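Local structure of conserved hypothetical protein (Caulobacter vibrioides, 1XFJ) at residues L39-G44 / R252-I257. The protein probably acts as a purine nucleoside phosphorylase of the YfiH/LACC1 family, splitting inosine and methylthioadenosine with phosphate and perhaps also deaminating adenosine. Numbering follows the deposited sequence.
Sequences LNVGRG and RLLSAI
Asn40 and Val41 join Arg252 in a largely buried, mainly polar contact, where the loop between strand 20-25 and helix 49-62 meets the start of the central strand 253-259 of the five-stranded sheet. Asparagine suits its place because its side-chain amide offers the same C=O and N-H groups as a peptide. CG stands anti to the backbone N (chi1 170°). OD1 accepts from Arg252 N at 2.8 Å and from Gly42 N at 3.0 Å, the latter closing an Asx turn. The two donors come from opposite faces of the amide plane, while ND2 is held by Ser45 and Asp47, which fixes the flip of the amide. Val41 N returns an almost straight bond to Arg252 O (3.2 Å, 173°), so both backbone polar groups of Arg252 are used. Gly42 matters for want of a side chain: its CA lies 3.5 Å from Arg252 CG, where a CB would clash. Beyond it the arginine bends; NE donates to Tyr250 O and NH2 forms a salt bridge with Asp249. NH2 also reaches Gly44 O through a water, by a weak bond on the carbonyl side. On the apolar flank Val41 CG2 packs on Leu254 CB (3.7 Å), and Ile59 of helix 49-62 touches both side chains. A second water links Leu39 O to Leu254 N. With Val41's bond alongside, one buried acceptor, OD1, thus ties turn and strand start together.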
ATOM      1  N   LEU A  39      14.863  -6.853   1.594  1.00  7.65           N
ATOM      2  CA  LEU A  39      13.464  -7.113   1.945  1.00  3.01           C
ATOM      3  C   LEU A  39      12.352  -7.180   0.904  1.00  4.01           C
ATOM      4  O   LEU A  39      11.378  -6.426   0.970  1.00  4.56           O
ATOM      5  CB  LEU A  39      13.054  -6.143   3.053  1.00  3.74           C
ATOM      6  CG  LEU A  39      12.021  -6.663   4.056  1.00  3.10           C
ATOM      7  CD1 LEU A  39      12.595  -7.848   4.825  1.00  5.87           C
ATOM      8  CD2 LEU A  39      11.648  -5.542   5.016  1.00  3.68           C
ATOM      9  N   ASN A  40      12.468  -8.130  -0.015  1.00  3.07           N
ATOM     10  CA  ASN A  40      11.465  -8.324  -1.054  1.00  3.16           C
ATOM     11  C   ASN A  40      10.404  -9.324  -0.595  1.00  4.04           C
ATOM     12  O   ASN A  40      10.719 -10.475  -0.282  1.00  5.52           O
ATOM     13  CB  ASN A  40      12.142  -8.826  -2.332  1.00  3.14           C
ATOM     14  CG  ASN A  40      11.148  -9.276  -3.378  1.00  3.11           C
ATOM     15  OD1 ASN A  40      10.100  -8.654  -3.563  1.00  3.10           O
ATOM     16  ND2 ASN A  40      11.479 -10.355  -4.084  1.00  3.06           N
ATOM     17  N   VAL A  41       9.145  -8.890  -0.567  1.00  4.58           N
ATOM     18  CA  VAL A  41       8.055  -9.758  -0.125  1.00  4.56           C
ATOM     19  C   VAL A  41       7.183 -10.276  -1.270  1.00  5.58           C
ATOM     20  O   VAL A  41       6.173 -10.946  -1.034  1.00  3.56           O
ATOM     21  CB  VAL A  41       7.139  -9.032   0.895  1.00  5.25           C
ATOM     22  CG1 VAL A  41       7.941  -8.631   2.127  1.00  5.63           C
ATOM     23  CG2 VAL A  41       6.501  -7.809   0.250  1.00  5.74           C
ATOM     24  N   GLY A  42       7.585  -9.985  -2.505  1.00  4.29           N
ATOM     25  CA  GLY A  42       6.820 -10.414  -3.666  1.00  5.80           C
ATOM     26  C   GLY A  42       6.837 -11.893  -4.013  1.00  5.69           C
ATOM     27  O   GLY A  42       7.777 -12.389  -4.639  1.00  4.87           O
ATOM     28  N   ARG A  43       5.787 -12.607  -3.615  1.00  5.09           N
ATOM     29  CA  ARG A  43       5.692 -14.033  -3.911  1.00  6.48           C
ATOM     30  C   ARG A  43       5.506 -14.272  -5.412  1.00  7.87           C
ATOM     31  O   ARG A  43       5.783 -15.363  -5.919  1.00  8.27           O
ATOM     32  CB  ARG A  43       4.524 -14.651  -3.138  1.00  8.25           C
ATOM     33  CG  ARG A  43       4.856 -14.998  -1.698  1.00  9.51           C
ATOM     34  CD  ARG A  43       3.631 -15.511  -0.967  1.00 13.00           C
ATOM     35  NE  ARG A  43       3.972 -16.130   0.310  1.00 14.39           N
ATOM     36  CZ  ARG A  43       3.076 -16.596   1.172  1.00 16.23           C
ATOM     37  NH1 ARG A  43       1.782 -16.505   0.894  1.00 13.26           N
ATOM     38  NH2 ARG A  43       3.472 -17.169   2.303  1.00 16.76           N
ATOM     39  N   GLY A  44       5.049 -13.244  -6.117  1.00  7.99           N
ATOM     40  CA  GLY A  44       4.831 -13.372  -7.548  1.00  8.99           C
ATOM     41  C   GLY A  44       6.009 -12.873  -8.361  1.00  8.44           C
ATOM     42  O   GLY A  44       5.949 -12.836  -9.593  1.00 11.05           O
ATOM     43  N   ARG A 252       9.316  -5.961  -4.037  1.00  3.70           N
ATOM     44  CA  ARG A 252       8.047  -5.413  -3.570  1.00  5.37           C
ATOM     45  C   ARG A 252       8.134  -5.051  -2.090  1.00  4.86           C
ATOM     46  O   ARG A 252       8.643  -5.826  -1.279  1.00  4.11           O
ATOM     47  CB  ARG A 252       6.913  -6.432  -3.769  1.00  7.46           C
ATOM     48  CG  ARG A 252       6.977  -7.209  -5.082  1.00  9.51           C
ATOM     49  CD  ARG A 252       7.012  -6.288  -6.291  1.00 11.78           C
ATOM     50  NE  ARG A 252       7.335  -7.027  -7.509  1.00 11.73           N
ATOM     51  CZ  ARG A 252       6.521  -7.898  -8.096  1.00 12.77           C
ATOM     52  NH1 ARG A 252       5.322  -8.140  -7.581  1.00 11.55           N
ATOM     53  NH2 ARG A 252       6.914  -8.539  -9.189  1.00 12.63           N
ATOM     54  N   LEU A 253       7.633  -3.866  -1.753  1.00  3.27           N
ATOM     55  CA  LEU A 253       7.630  -3.379  -0.379  1.00  3.68           C
ATOM     56  C   LEU A 253       6.324  -3.760   0.298  1.00  4.07           C
ATOM     57  O   LEU A 253       5.265  -3.717  -0.322  1.00  6.34           O
ATOM     58  CB  LEU A 253       7.734  -1.860  -0.365  1.00  3.17           C
ATOM     59  CG  LEU A 253       8.940  -1.243  -1.061  1.00  3.01           C
ATOM     60  CD1 LEU A 253       8.659   0.230  -1.355  1.00  4.90           C
ATOM     61  CD2 LEU A 253      10.161  -1.405  -0.167  1.00  3.62           C
ATOM     62  N   LEU A 254       6.393  -4.111   1.575  1.00  3.21           N
ATOM     63  CA  LEU A 254       5.185  -4.461   2.303  1.00  3.03           C
ATOM     64  C   LEU A 254       4.800  -3.326   3.241  1.00  3.51           C
ATOM     65  O   LEU A 254       5.659  -2.621   3.761  1.00  4.75           O
ATOM     66  CB  LEU A 254       5.394  -5.730   3.132  1.00  6.15           C
ATOM     67  CG  LEU A 254       4.095  -6.282   3.732  1.00  9.62           C
ATOM     68  CD1 LEU A 254       3.262  -6.888   2.619  1.00  8.85           C
ATOM     69  CD2 LEU A 254       4.390  -7.327   4.788  1.00 11.17           C
ATOM     70  N   SER A 255       3.499  -3.144   3.432  1.00  3.29           N
ATOM     71  CA  SER A 255       2.969  -2.140   4.346  1.00  3.21           C
ATOM     72  C   SER A 255       1.902  -2.932   5.077  1.00  3.13           C
ATOM     73  O   SER A 255       1.098  -3.606   4.440  1.00  3.35           O
ATOM     74  CB  SER A 255       2.347  -0.968   3.589  1.00  3.19           C
ATOM     75  OG  SER A 255       3.332  -0.260   2.857  1.00  3.63           O
ATOM     76  N   ALA A 256       1.893  -2.881   6.402  1.00  3.13           N
ATOM     77  CA  ALA A 256       0.910  -3.672   7.129  1.00  3.84           C
ATOM     78  C   ALA A 256       0.481  -3.078   8.455  1.00  3.99           C
ATOM     79  O   ALA A 256       1.144  -2.203   9.011  1.00  4.85           O
ATOM     80  CB  ALA A 256       1.452  -5.083   7.347  1.00  3.38           C
ATOM     81  N   ILE A 257      -0.639  -3.579   8.959  1.00  3.89           N
ATOM     82  CA  ILE A 257      -1.183  -3.103  10.216  1.00  3.57           C
ATOM     83  C   ILE A 257      -1.878  -4.275  10.898  1.00  4.93           C
ATOM     84  O   ILE A 257      -2.368  -5.188  10.233  1.00  4.54           O
ATOM     85  CB  ILE A 257      -2.176  -1.937   9.962  1.00  3.68           C
ATOM     86  CG1 ILE A 257      -2.665  -1.363  11.292  1.00  3.59           C
ATOM     87  CG2 ILE A 257      -3.342  -2.417   9.097  1.00  3.78           C
ATOM     88  CD1 ILE A 257      -3.404  -0.035  11.132  1.00  4.76           C
TER
HETATM   89  O   HOH W   1       9.466  -4.489   2.219  1.00  3.53           O
HETATM   90  O   HOH W   2       4.896 -10.209 -10.185  1.00 20.64           O